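Local structure of phenylacetaldehyde dehydrogenase (Burkholderia cenocepacia, 4O5H) at residues K300-V305 / E335-I340; G314-A319 / C470-D475; E378-A383 / Q406-V411; T399-T404 / V419-P424; L434-P439 / R460-T465. The protein probably oxidises phenylacetaldehyde to phenylacetate with NAD+ as electron acceptor, as a member of the aldehyde dehydrogenase family. All coordinates share one frame; numbering follows the deposited sequence.

All five contacts belong to the half of the subunit built round the seven-stranded mixed sheet. Contact 4 pairs two of its strands, 399-402 and 419-425. Contact 3 lies beside it, centres about 7 Å apart, and reaches the edge strand 381-384. Contact 1, centred about 12 Å from contact 4, packs two helices over Val400 and Leu420. Contact 5 sits toward the other end of the sheet within this chain and meets contact 3 through Gln406 and Asp437. Contact 2 closes a long loop of chain that includes contacts 3, 4 and 5. Its centre lies nearest that of the chain. Contacts 2 and 5 also touch the second subunit; contact 2 probably includes the catalytic cysteine loop.

Contact 1: K300-V305 / E335-I340; sequences KAAQGV and ERVAKI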
# COMPACT_ATOMS: atom_id res chain seq x y z
N LYS A 300 5.54 -18.49 34.73
CA LYS A 300 5.80 -17.41 33.78
C LYS A 300 4.99 -17.58 32.51
O LYS A 300 4.44 -16.59 31.95
CB LYS A 300 7.29 -17.37 33.37
CG LYS A 300 7.61 -16.51 32.11
CD LYS A 300 8.32 -15.17 32.30
CE LYS A 300 9.11 -14.72 31.07
NZ LYS A 300 10.32 -15.52 30.74
N ALA A 301 4.93 -18.80 32.02
CA ALA A 301 4.20 -19.07 30.78
C ALA A 301 2.72 -18.85 30.99
O ALA A 301 2.05 -18.21 30.16
CB ALA A 301 4.47 -20.47 30.28
N ALA A 302 2.19 -19.30 32.12
CA ALA A 302 0.77 -19.17 32.37
C ALA A 302 0.40 -17.69 32.53
O ALA A 302 -0.63 -17.25 32.03
CB ALA A 302 0.35 -19.93 33.61
N GLN A 303 1.23 -16.93 33.22
CA GLN A 303 0.96 -15.51 33.39
C GLN A 303 1.02 -14.83 32.02
O GLN A 303 0.22 -13.96 31.74
CB GLN A 303 1.96 -14.90 34.37
CG GLN A 303 1.61 -13.50 34.81
CD GLN A 303 0.35 -13.48 35.66
OE1 GLN A 303 0.26 -14.15 36.68
NE2 GLN A 303 -0.66 -12.76 35.20
N GLY A 304 1.95 -15.25 31.18
CA GLY A 304 2.09 -14.73 29.83
C GLY A 304 0.92 -15.02 28.92
O GLY A 304 0.43 -14.12 28.23
N VAL A 305 0.42 -16.23 28.97
CA VAL A 305 -0.77 -16.64 28.22
C VAL A 305 -2.00 -15.88 28.70
O VAL A 305 -2.75 -15.33 27.89
CB VAL A 305 -1.01 -18.17 28.36
CG1 VAL A 305 -2.39 -18.58 27.85
CG2 VAL A 305 0.07 -18.96 27.64
N GLU A 335 -4.09 -25.24 33.73
CA GLU A 335 -4.60 -25.21 35.09
C GLU A 335 -4.27 -23.86 35.71
O GLU A 335 -5.14 -23.20 36.26
CB GLU A 335 -3.99 -26.35 35.85
CG GLU A 335 -4.28 -26.43 37.34
CD GLU A 335 -3.16 -27.15 38.11
OE1 GLU A 335 -2.07 -26.58 38.41
OE2 GLU A 335 -3.39 -28.32 38.43
N ARG A 336 -3.04 -23.42 35.54
CA ARG A 336 -2.62 -22.13 36.07
C ARG A 336 -3.35 -20.95 35.41
O ARG A 336 -3.72 -20.00 36.09
CB ARG A 336 -1.12 -21.94 35.94
CG ARG A 336 -0.30 -22.81 36.88
CD ARG A 336 1.15 -22.83 36.41
NE ARG A 336 2.04 -23.46 37.37
CZ ARG A 336 2.16 -24.77 37.54
NH1 ARG A 336 1.44 -25.62 36.80
NH2 ARG A 336 3.00 -25.24 38.45
N VAL A 337 -3.52 -21.00 34.09
CA VAL A 337 -4.23 -19.91 33.36
C VAL A 337 -5.69 -19.78 33.81
O VAL A 337 -6.18 -18.69 34.03
CB VAL A 337 -4.17 -20.16 31.84
CG1 VAL A 337 -5.11 -19.24 31.11
CG2 VAL A 337 -2.73 -20.02 31.32
N ALA A 338 -6.38 -20.90 33.99
CA ALA A 338 -7.75 -20.87 34.52
C ALA A 338 -7.82 -20.24 35.92
O ALA A 338 -8.77 -19.49 36.22
CB ALA A 338 -8.31 -22.26 34.56
N LYS A 339 -6.87 -20.58 36.80
CA LYS A 339 -6.85 -19.99 38.15
C LYS A 339 -6.66 -18.48 38.04
O LYS A 339 -7.32 -17.73 38.74
CB LYS A 339 -5.75 -20.62 39.04
N ILE A 340 -5.77 -18.04 37.15
CA ILE A 340 -5.54 -16.61 36.94
C ILE A 340 -6.83 -15.94 36.44
O ILE A 340 -7.25 -14.93 36.98
CB ILE A 340 -4.36 -16.34 35.96
CG1 ILE A 340 -3.05 -16.75 36.63
CG2 ILE A 340 -4.30 -14.86 35.55
CD1 ILE A 340 -1.89 -17.02 35.68
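Ala302 of helix 298-310 faces Arg336, Val337 and Ile340 of helix 330-343. Its small CB lets the helices come close. Their axes approach to 8.5 Å and cross at -50°. The Ala302 CB lies 3.4 Å from Arg336 CB, a tight meeting of two carbons near the backbones. Val337 reaches in with one branch. Its CG2 stands anti to the carbonyl carbon and beside the backbone N, and touches both Ala302 and Val305. The distance from Val337 CG2 to Ala302 O is 3.5 Å, and to Val305 CG1 3.8 Å. The Val305 and Val337 side chains cross at about a right angle. Ile340, one turn further on, contributes the end of its chain. Its CD1 lies 3.9 Å from Ala302 O and 3.7 Å from Gln303 OE1. The Gln303 chain bends at chi2 (67°) and crosses Ile340 at about a right angle. OE1 meets a methyl group, so the touch is van der Waals. The NE2 of Gln303 is bonded to Asn307 OD1. Arg336 runs extended past Ala302, its CD 4.1 Å from Ala302 CB. Its NE makes a salt bridge to Asp299 at the start of the partner helix. No hydrogen bond joins the two segments themselves. Val305 and Val337 also rest on Leu420 of strand 419-425. The crossing angle is consistent with ridges-into-grooves packing. The two helices lie side by side on one face of the sheet. Helix 298-310 is the crossover of a beta-alpha-beta unit that joins the adjacent parallel strands 288-292 and 320-326.

Contact 2: G314-A319 / C470-D475; sequences GQVCTA and CHSLLD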
# COMPACT_ATOMS: atom_id res chain seq x y z
N GLY A 314 -9.42 -8.33 26.26
CA GLY A 314 -9.32 -9.04 24.99
C GLY A 314 -9.69 -8.21 23.78
O GLY A 314 -9.74 -8.73 22.66
N GLN A 315 -9.94 -6.90 23.99
CA GLN A 315 -10.33 -6.01 22.91
C GLN A 315 -9.07 -5.40 22.30
O GLN A 315 -8.80 -4.19 22.40
CB GLN A 315 -11.29 -4.94 23.43
CG GLN A 315 -12.59 -5.52 23.94
CD GLN A 315 -13.44 -4.54 24.68
OE1 GLN A 315 -12.94 -3.67 25.43
NE2 GLN A 315 -14.72 -4.65 24.51
N VAL A 316 -8.31 -6.26 21.66
CA VAL A 316 -7.01 -5.94 21.13
C VAL A 316 -6.86 -6.72 19.82
O VAL A 316 -7.10 -7.93 19.77
CB VAL A 316 -5.92 -6.39 22.09
CG1 VAL A 316 -4.55 -5.93 21.60
CG2 VAL A 316 -6.17 -5.86 23.50
N CYS A 317 -6.47 -6.02 18.76
CA CYS A 317 -6.39 -6.64 17.45
C CYS A 317 -5.41 -7.82 17.45
O CYS A 317 -5.67 -8.85 16.84
CB CYS A 317 -5.98 -5.62 16.40
SG CYS A 317 -4.37 -4.89 16.65
N THR A 318 -4.30 -7.68 18.19
CA THR A 318 -3.33 -8.77 18.36
C THR A 318 -3.51 -9.63 19.61
O THR A 318 -2.57 -10.28 20.05
CB THR A 318 -1.89 -8.21 18.45
OG1 THR A 318 -1.83 -7.19 19.48
CG2 THR A 318 -1.50 -7.62 17.16
N ALA A 319 -4.69 -9.63 20.21
CA ALA A 319 -4.92 -10.47 21.38
C ALA A 319 -4.47 -11.90 21.10
O ALA A 319 -4.71 -12.47 20.02
CB ALA A 319 -6.38 -10.48 21.75
N CYS A 470 6.70 -12.30 25.51
CA CYS A 470 5.81 -11.16 25.73
C CYS A 470 4.72 -11.23 24.66
O CYS A 470 4.72 -12.16 23.83
CB CYS A 470 6.61 -9.85 25.69
SG CYS A 470 7.57 -9.56 24.20
N HIS A 471 3.76 -10.29 24.68
CA HIS A 471 2.71 -10.26 23.69
C HIS A 471 2.01 -8.91 23.73
O HIS A 471 1.86 -8.33 24.82
CB HIS A 471 1.67 -11.37 23.93
CG HIS A 471 0.86 -11.72 22.71
ND1 HIS A 471 1.07 -12.87 21.99
CD2 HIS A 471 -0.18 -11.09 22.13
CE1 HIS A 471 0.23 -12.90 20.97
NE2 HIS A 471 -0.55 -11.83 21.04
N SER A 472 1.62 -8.41 22.55
CA SER A 472 1.01 -7.09 22.39
C SER A 472 1.79 -6.01 23.14
O SER A 472 1.20 -5.14 23.77
CB SER A 472 -0.45 -7.08 22.86
OG SER A 472 -1.23 -8.02 22.17
N LEU A 473 3.11 -6.04 23.04
CA LEU A 473 3.97 -5.05 23.60
C LEU A 473 4.40 -4.06 22.47
O LEU A 473 4.78 -4.51 21.39
CB LEU A 473 5.14 -5.82 24.20
CG LEU A 473 5.87 -5.15 25.33
CD1 LEU A 473 4.87 -5.00 26.46
CD2 LEU A 473 7.09 -5.97 25.74
N LEU A 474 4.25 -2.75 22.72
CA LEU A 474 4.42 -1.69 21.72
C LEU A 474 5.64 -0.84 22.02
O LEU A 474 5.94 -0.58 23.18
CB LEU A 474 3.22 -0.70 21.79
N ASP A 475 6.28 -0.31 20.99
CA ASP A 475 7.21 0.80 21.14
C ASP A 475 7.12 1.64 19.88
O ASP A 475 6.95 1.12 18.78
CB ASP A 475 8.64 0.31 21.33
CG ASP A 475 9.58 1.43 21.71
OD1 ASP A 475 9.56 1.86 22.88
OD2 ASP A 475 10.27 1.97 20.81
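His471 and Thr318 are joined by a hydrogen bond from His471 NE2 to Thr318 O, 2.7 Å long. The oxygen meets the ring at its edge, only 1° out of the ring plane. The donor stands almost straight in line with the carbonyl, although the angle at the hydrogen is 141°. The other ring nitrogen, ND1, is bonded to Ser445 OG. Both nitrogens of the imidazole are therefore engaged, which fixes the rotation of the ring. Trp467 meets the same ring. A second bond runs between the hydroxyls, Thr318 OG1 and Ser472 OG, at 2.9 Å; either could donate. Ser472 OG also lies 4.0 Å from Val316 CG1. On the other segment, a type I turn from Val316 to Ala319 is closed by Ala319 N and Val316 O at 3.0 Å. Gln315 O is taken by Asn185 and Asn312. Further along, Leu474 O accepts from Tyr160 of the second subunit. The sequence GQVCTA matches the cysteine signature of aldehyde dehydrogenases. Cys317, inside the turn, is thus probably the catalytic nucleophile, and His471 and Ser472 hold the residue after it. The arrangement is consistent with the active-site cysteine loop of the family.

Contact 3: E378-A383 / Q406-V411; sequences EGARAA and QAMRVV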
# COMPACT_ATOMS: atom_id res chain seq x y z
N GLU A 378 -20.57 -26.47 19.91
CA GLU A 378 -19.73 -27.35 19.09
C GLU A 378 -18.90 -28.33 19.91
O GLU A 378 -18.18 -29.14 19.33
CB GLU A 378 -18.82 -26.53 18.19
CG GLU A 378 -19.57 -25.72 17.15
CD GLU A 378 -18.64 -25.10 16.11
OE1 GLU A 378 -18.10 -24.04 16.29
OE2 GLU A 378 -18.42 -25.74 15.09
N GLY A 379 -19.01 -28.28 21.23
CA GLY A 379 -18.36 -29.30 22.08
C GLY A 379 -17.21 -28.79 22.93
O GLY A 379 -16.59 -29.55 23.64
N ALA A 380 -16.92 -27.50 22.86
CA ALA A 380 -15.87 -26.92 23.69
C ALA A 380 -16.37 -26.83 25.10
O ALA A 380 -17.58 -26.78 25.32
CB ALA A 380 -15.51 -25.52 23.19
N ARG A 381 -15.46 -26.80 26.05
CA ARG A 381 -15.85 -26.58 27.42
C ARG A 381 -15.02 -25.53 28.10
O ARG A 381 -13.87 -25.30 27.73
CB ARG A 381 -15.85 -27.88 28.22
CG ARG A 381 -14.54 -28.29 28.80
CD ARG A 381 -14.65 -29.65 29.51
NE ARG A 381 -13.30 -30.20 29.57
CZ ARG A 381 -12.38 -29.80 30.44
NH1 ARG A 381 -12.67 -28.92 31.37
NH2 ARG A 381 -11.15 -30.31 30.39
N ALA A 382 -15.64 -24.88 29.08
CA ALA A 382 -15.01 -23.78 29.79
C ALA A 382 -14.19 -24.28 30.97
O ALA A 382 -14.72 -24.88 31.90
CB ALA A 382 -16.05 -22.80 30.26
N ALA A 383 -12.89 -24.06 30.93
CA ALA A 383 -12.04 -24.31 32.07
C ALA A 383 -12.16 -23.15 33.04
O ALA A 383 -11.80 -23.28 34.21
CB ALA A 383 -10.60 -24.47 31.62
N GLN A 406 -9.64 -27.01 15.40
CA GLN A 406 -9.43 -25.97 14.39
C GLN A 406 -10.68 -25.70 13.56
O GLN A 406 -10.80 -24.62 12.99
CB GLN A 406 -8.25 -26.32 13.46
CG GLN A 406 -6.90 -26.43 14.18
CD GLN A 406 -6.42 -25.10 14.74
OE1 GLN A 406 -6.33 -24.91 15.96
NE2 GLN A 406 -6.13 -24.15 13.83
N ALA A 407 -11.62 -26.63 13.53
CA ALA A 407 -12.85 -26.42 12.77
C ALA A 407 -13.86 -25.52 13.46
O ALA A 407 -14.81 -25.08 12.84
CB ALA A 407 -13.50 -27.77 12.46
N MET A 408 -13.72 -25.28 14.75
CA MET A 408 -14.78 -24.57 15.47
C MET A 408 -14.76 -23.08 15.20
O MET A 408 -13.69 -22.50 15.04
CB MET A 408 -14.63 -24.77 16.97
CG MET A 408 -14.81 -26.20 17.43
SD MET A 408 -14.71 -26.28 19.22
CE MET A 408 -14.91 -28.05 19.45
N ARG A 409 -15.92 -22.46 15.22
CA ARG A 409 -16.02 -20.98 14.99
C ARG A 409 -15.18 -20.17 15.97
O ARG A 409 -14.52 -19.22 15.56
CB ARG A 409 -17.45 -20.50 15.09
CG ARG A 409 -18.36 -21.14 14.08
CD ARG A 409 -19.71 -20.46 14.06
NE ARG A 409 -19.52 -19.05 13.75
CZ ARG A 409 -20.38 -18.09 14.05
NH1 ARG A 409 -21.52 -18.37 14.65
NH2 ARG A 409 -20.09 -16.82 13.74
N VAL A 410 -15.18 -20.56 17.24
CA VAL A 410 -14.36 -19.86 18.25
C VAL A 410 -12.87 -19.90 17.98
O VAL A 410 -12.15 -19.03 18.42
CB VAL A 410 -14.58 -20.36 19.70
CG1 VAL A 410 -15.92 -19.87 20.22
CG2 VAL A 410 -14.44 -21.87 19.82
N VAL A 411 -12.41 -20.94 17.29
CA VAL A 411 -11.01 -20.99 16.90
C VAL A 411 -10.76 -20.22 15.60
O VAL A 411 -9.68 -19.61 15.47
CB VAL A 411 -10.50 -22.44 16.78
CG1 VAL A 411 -9.03 -22.50 16.41
CG2 VAL A 411 -10.71 -23.21 18.09
O HOH W 1 -17.44 -22.33 18.12
O HOH W 2 -17.66 -24.77 13.00
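Glu378 reaches across to Met408 and Arg409 at the start of helix 409-412. Its side chain is extended beyond CG (chi2 -170°), which carries the carboxylate to these two residues. OE1 accepts from Arg409 N at 2.9 Å, with an N-H...O angle of 161°. It uses its syn lone pair, the one on the side of OE2. Water 1 also donates to OE1 and accepts from Val410 N at 3.0 Å. Met408 holds the N-cap position, and OE1 serves the two backbone N-H groups that follow, one directly and one through water. The same oxygen lies 3.6 Å from Met408 CB and 3.7 Å from Arg409 CG. The Arg409 guanidinium turns elsewhere and pairs with Glu413. Glu378 O meets the methyl end of Met408, with CE 3.4 Å away. Gly379 follows with positive phi and ends helix 362-378 in a Schellman motif. Its carbonyl carbon is 4.2 Å from Met408 CE. Ala380 closes the apolar part. Its CB lies 4.1 Å from Met408 SD, and Ala380 N is 4.0 Å from Met408 CE. The extended methionine therefore passes from the carboxylate to the chain beyond the helix end. From Arg381 the segment enters the sheet and pairs with Val402. A carboxylate set against the N-terminal end of a helix, bonded directly to the N-H of Arg409 and through water to that of Val410, should be favoured in its charged form, and the pKa of Glu378 is probably lowered.

Contact 4: T399-T404 / V419-P424; sequences TVLVDT and VLVAMP
Leu401 and Val419 cross obliquely on one face of two parallel strands, with Leu401 CD1 4.0 Å from Val419 CG1. The same leucine also lies beside its register partner, its CB 4.3 Å from Val421 CG1. On the opposite face Val400 CG1 meets Leu420 CD2, again at 4.3 Å. The backbones are stitched by Leu420 N to Thr399 O, Leu401 N to Leu420 O and Ala422 N to Leu401 O. Past the strand, Thr404 directs its side chain toward Val421 and Met423. It stands at about a right angle to both. Its CG2 touches Val421 CB at 4.1 Å. Its OG1, held between the backbone N and carbonyl carbon (chi1 52°), faces the thioether arm, 3.2 Å from Met423 CG. That buried hydroxyl finds no hydrogen-bond partner in the model. Water 3 bridges Asp403 N and Ala422 O where direct pairing ends. The two strands belong to a beta-alpha-beta unit with helix 409-412 between them. Helices 298-310 and 330-343 lie on the face of Val400 and Leu420, and helix 362-378 lies on that of Leu401 and Val419. Strands 381-384 and 320-326 flank the pair.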
# COMPACT_ATOMS: atom_id res chain seq x y z
N THR A 399 -12.81 -15.89 30.03
CA THR A 399 -13.24 -17.20 29.65
C THR A 399 -12.12 -17.98 28.96
O THR A 399 -11.45 -17.47 28.05
CB THR A 399 -14.46 -17.07 28.74
OG1 THR A 399 -15.50 -16.45 29.48
CG2 THR A 399 -14.95 -18.40 28.28
N VAL A 400 -11.90 -19.21 29.42
CA VAL A 400 -10.91 -20.10 28.81
C VAL A 400 -11.61 -21.37 28.35
O VAL A 400 -12.25 -22.07 29.15
CB VAL A 400 -9.82 -20.50 29.81
CG1 VAL A 400 -8.81 -21.47 29.18
CG2 VAL A 400 -9.11 -19.25 30.31
N LEU A 401 -11.54 -21.63 27.05
CA LEU A 401 -12.15 -22.78 26.43
C LEU A 401 -11.11 -23.81 26.05
O LEU A 401 -10.09 -23.48 25.44
CB LEU A 401 -12.94 -22.36 25.19
CG LEU A 401 -14.08 -21.34 25.39
CD1 LEU A 401 -14.73 -20.98 24.08
CD2 LEU A 401 -15.10 -21.92 26.35
N VAL A 402 -11.40 -25.07 26.41
CA VAL A 402 -10.58 -26.21 26.04
C VAL A 402 -11.43 -27.25 25.31
O VAL A 402 -12.63 -27.10 25.18
CB VAL A 402 -9.88 -26.86 27.25
CG1 VAL A 402 -8.98 -25.84 27.92
CG2 VAL A 402 -10.89 -27.42 28.24
N ASP A 403 -10.78 -28.29 24.81
CA ASP A 403 -11.42 -29.32 23.99
C ASP A 403 -11.91 -28.70 22.71
O ASP A 403 -12.92 -29.13 22.14
CB ASP A 403 -12.58 -30.03 24.70
CG ASP A 403 -12.15 -30.77 25.97
OD1 ASP A 403 -10.98 -31.13 26.10
OD2 ASP A 403 -13.03 -31.00 26.81
N THR A 404 -11.21 -27.69 22.26
CA THR A 404 -11.55 -27.04 20.99
C THR A 404 -10.80 -27.70 19.84
O THR A 404 -9.83 -28.39 20.06
CB THR A 404 -11.18 -25.57 21.00
OG1 THR A 404 -9.80 -25.43 21.40
CG2 THR A 404 -12.06 -24.80 21.97
N VAL A 419 -11.77 -14.09 25.63
CA VAL A 419 -12.03 -15.48 25.39
C VAL A 419 -10.81 -16.12 24.74
O VAL A 419 -10.45 -15.79 23.62
CB VAL A 419 -13.25 -15.65 24.46
CG1 VAL A 419 -13.58 -17.12 24.26
CG2 VAL A 419 -14.46 -14.89 25.00
N LEU A 420 -10.25 -17.10 25.44
CA LEU A 420 -9.11 -17.88 24.97
C LEU A 420 -9.56 -19.27 24.52
O LEU A 420 -10.45 -19.85 25.13
CB LEU A 420 -8.12 -18.06 26.12
CG LEU A 420 -6.81 -18.81 25.82
CD1 LEU A 420 -5.98 -18.10 24.78
CD2 LEU A 420 -5.99 -18.98 27.08
N VAL A 421 -8.96 -19.77 23.44
CA VAL A 421 -9.07 -21.19 23.10
C VAL A 421 -7.66 -21.76 23.28
O VAL A 421 -6.69 -21.12 22.89
CB VAL A 421 -9.64 -21.45 21.70
CG1 VAL A 421 -11.05 -20.89 21.61
CG2 VAL A 421 -8.76 -20.85 20.59
N ALA A 422 -7.56 -22.95 23.90
CA ALA A 422 -6.25 -23.50 24.18
C ALA A 422 -6.18 -24.98 23.83
O ALA A 422 -7.04 -25.77 24.26
CB ALA A 422 -5.93 -23.33 25.65
N MET A 423 -5.13 -25.35 23.10
CA MET A 423 -4.93 -26.73 22.59
C MET A 423 -3.48 -27.17 22.69
O MET A 423 -2.58 -26.34 22.65
CB MET A 423 -5.36 -26.77 21.11
CG MET A 423 -6.87 -26.64 20.89
SD MET A 423 -7.31 -25.86 19.31
CE MET A 423 -6.98 -24.16 19.70
N PRO A 424 -3.25 -28.49 22.78
CA PRO A 424 -1.92 -29.05 22.84
C PRO A 424 -1.30 -29.28 21.47
O PRO A 424 -2.00 -29.33 20.48
CB PRO A 424 -2.16 -30.39 23.55
CG PRO A 424 -3.52 -30.81 23.08
CD PRO A 424 -4.30 -29.52 22.98
O HOH W 3 -8.02 -28.24 24.34

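Contact 5: L434-P439 / R460-T465; sequences LANDTP and RIAAGT
Asn436, near the C-terminal end of the helix that follows strand 419-425, grips the backbone of the loop 460-465 with its amide. From CB the chain places CG anti to the carbonyl carbon and beside the backbone N (chi1 -70°). CG comes to 3.8 Å from both Ala462 N and Arg460 O. OD1 accepts from Ala462 N at 2.9 Å, and the bond is nearly straight at 172°. The donor is tilted from the plane of the Asn436 carbonyl. OD1 also touches Ala462 CB, 3.7 Å away, and Ile461 CA at 3.8 Å. On the other branch ND2 donates to Arg460 O at 2.9 Å. That oxygen lies in the amide plane, and the N-H group lies in the plane of the Arg460 carbonyl. One flat amide thus pairs with a carbonyl and with the N-H two residues later, a two-bond side-chain-to-backbone pairing that fixes which way round the amide sits. It ties this helix to the loop that leads into strand 465-468, outermost in this chain, where the sheet runs on into the second subunit. Ala462 is itself the centre of an inverse gamma turn. Beside it, Ala435 CB meets Ile461 CD1 at 4.0 Å, a touch less certain because the isoleucine has two conformers. Both also rest on Ile291. The Arg460 guanidinium leads away to Asp429, and Ile461 O accepts from Lys504 of the second subunit.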
# COMPACT_ATOMS: atom_id res chain seq x y z
N LEU A 434 -0.57 -25.26 12.95
CA LEU A 434 -1.74 -24.75 13.66
C LEU A 434 -1.72 -23.23 13.72
O LEU A 434 -2.74 -22.60 13.48
CB LEU A 434 -1.80 -25.35 15.06
CG LEU A 434 -2.04 -26.86 15.10
CD1 LEU A 434 -1.73 -27.40 16.48
CD2 LEU A 434 -3.46 -27.24 14.69
N ALA A 435 -0.56 -22.65 14.00
CA ALA A 435 -0.46 -21.25 14.19
C ALA A 435 -0.77 -20.47 12.89
O ALA A 435 -1.45 -19.44 12.94
CB ALA A 435 0.93 -20.90 14.71
N ASN A 436 -0.30 -20.99 11.76
CA ASN A 436 -0.57 -20.40 10.46
C ASN A 436 -1.93 -20.77 9.87
O ASN A 436 -2.28 -20.23 8.84
CB ASN A 436 0.53 -20.72 9.45
CG ASN A 436 1.83 -20.02 9.75
OD1 ASN A 436 1.85 -18.91 10.26
ND2 ASN A 436 2.93 -20.66 9.42
N ASP A 437 -2.68 -21.64 10.52
CA ASP A 437 -4.00 -22.07 10.03
C ASP A 437 -5.09 -21.03 10.40
O ASP A 437 -5.95 -21.27 11.28
CB ASP A 437 -4.33 -23.47 10.61
CG ASP A 437 -5.68 -24.00 10.15
OD1 ASP A 437 -6.05 -23.73 9.00
OD2 ASP A 437 -6.39 -24.66 10.96
N THR A 438 -5.03 -19.91 9.69
CA THR A 438 -5.88 -18.74 9.92
C THR A 438 -5.78 -17.88 8.68
O THR A 438 -4.72 -17.86 8.03
CB THR A 438 -5.45 -17.94 11.18
OG1 THR A 438 -6.21 -16.75 11.29
CG2 THR A 438 -3.96 -17.55 11.13
N PRO A 439 -6.84 -17.15 8.34
CA PRO A 439 -6.71 -16.17 7.28
C PRO A 439 -5.89 -14.95 7.74
O PRO A 439 -5.46 -14.17 6.91
CB PRO A 439 -8.14 -15.78 6.99
CG PRO A 439 -8.89 -16.10 8.23
CD PRO A 439 -8.24 -17.32 8.79
N ARG A 460 9.13 -18.89 10.42
CA ARG A 460 8.06 -19.77 9.93
C ARG A 460 6.65 -19.30 10.25
O ARG A 460 5.67 -19.80 9.68
CB ARG A 460 8.24 -21.16 10.53
CG ARG A 460 9.56 -21.80 10.18
CD ARG A 460 9.72 -23.19 10.84
NE ARG A 460 8.87 -24.18 10.18
CZ ARG A 460 8.61 -25.39 10.64
NH1 ARG A 460 9.10 -25.83 11.79
NH2 ARG A 460 7.83 -26.18 9.92
N ILE A 461 6.52 -18.35 11.19
CA ILE A 461 5.21 -17.87 11.59
C ILE A 461 4.85 -16.66 10.73
O ILE A 461 5.59 -15.66 10.71
CB ILE A 461 5.21 -17.46 13.07
CG1 ILE A 461 5.55 -18.67 13.94
CG2 ILE A 461 3.86 -16.90 13.46
CD1 ILE A 461 4.68 -19.86 13.65
N ALA A 462 3.73 -16.75 10.01
CA ALA A 462 3.33 -15.63 9.09
C ALA A 462 2.53 -14.61 9.84
O ALA A 462 1.30 -14.59 9.77
CB ALA A 462 2.54 -16.17 7.91
N ALA A 463 3.24 -13.74 10.57
CA ALA A 463 2.61 -12.65 11.28
C ALA A 463 3.47 -11.39 11.16
O ALA A 463 4.70 -11.45 11.08
CB ALA A 463 2.41 -12.99 12.72
N GLY A 464 2.81 -10.26 11.20
CA GLY A 464 3.51 -8.98 11.08
C GLY A 464 4.44 -8.66 12.24
O GLY A 464 5.41 -7.91 12.04
N THR A 465 4.09 -9.12 13.43
CA THR A 465 4.92 -9.00 14.63
C THR A 465 4.97 -10.37 15.33
O THR A 465 3.94 -11.02 15.50
CB THR A 465 4.38 -7.97 15.65
OG1 THR A 465 4.32 -6.65 15.03
CG2 THR A 465 5.27 -7.90 16.89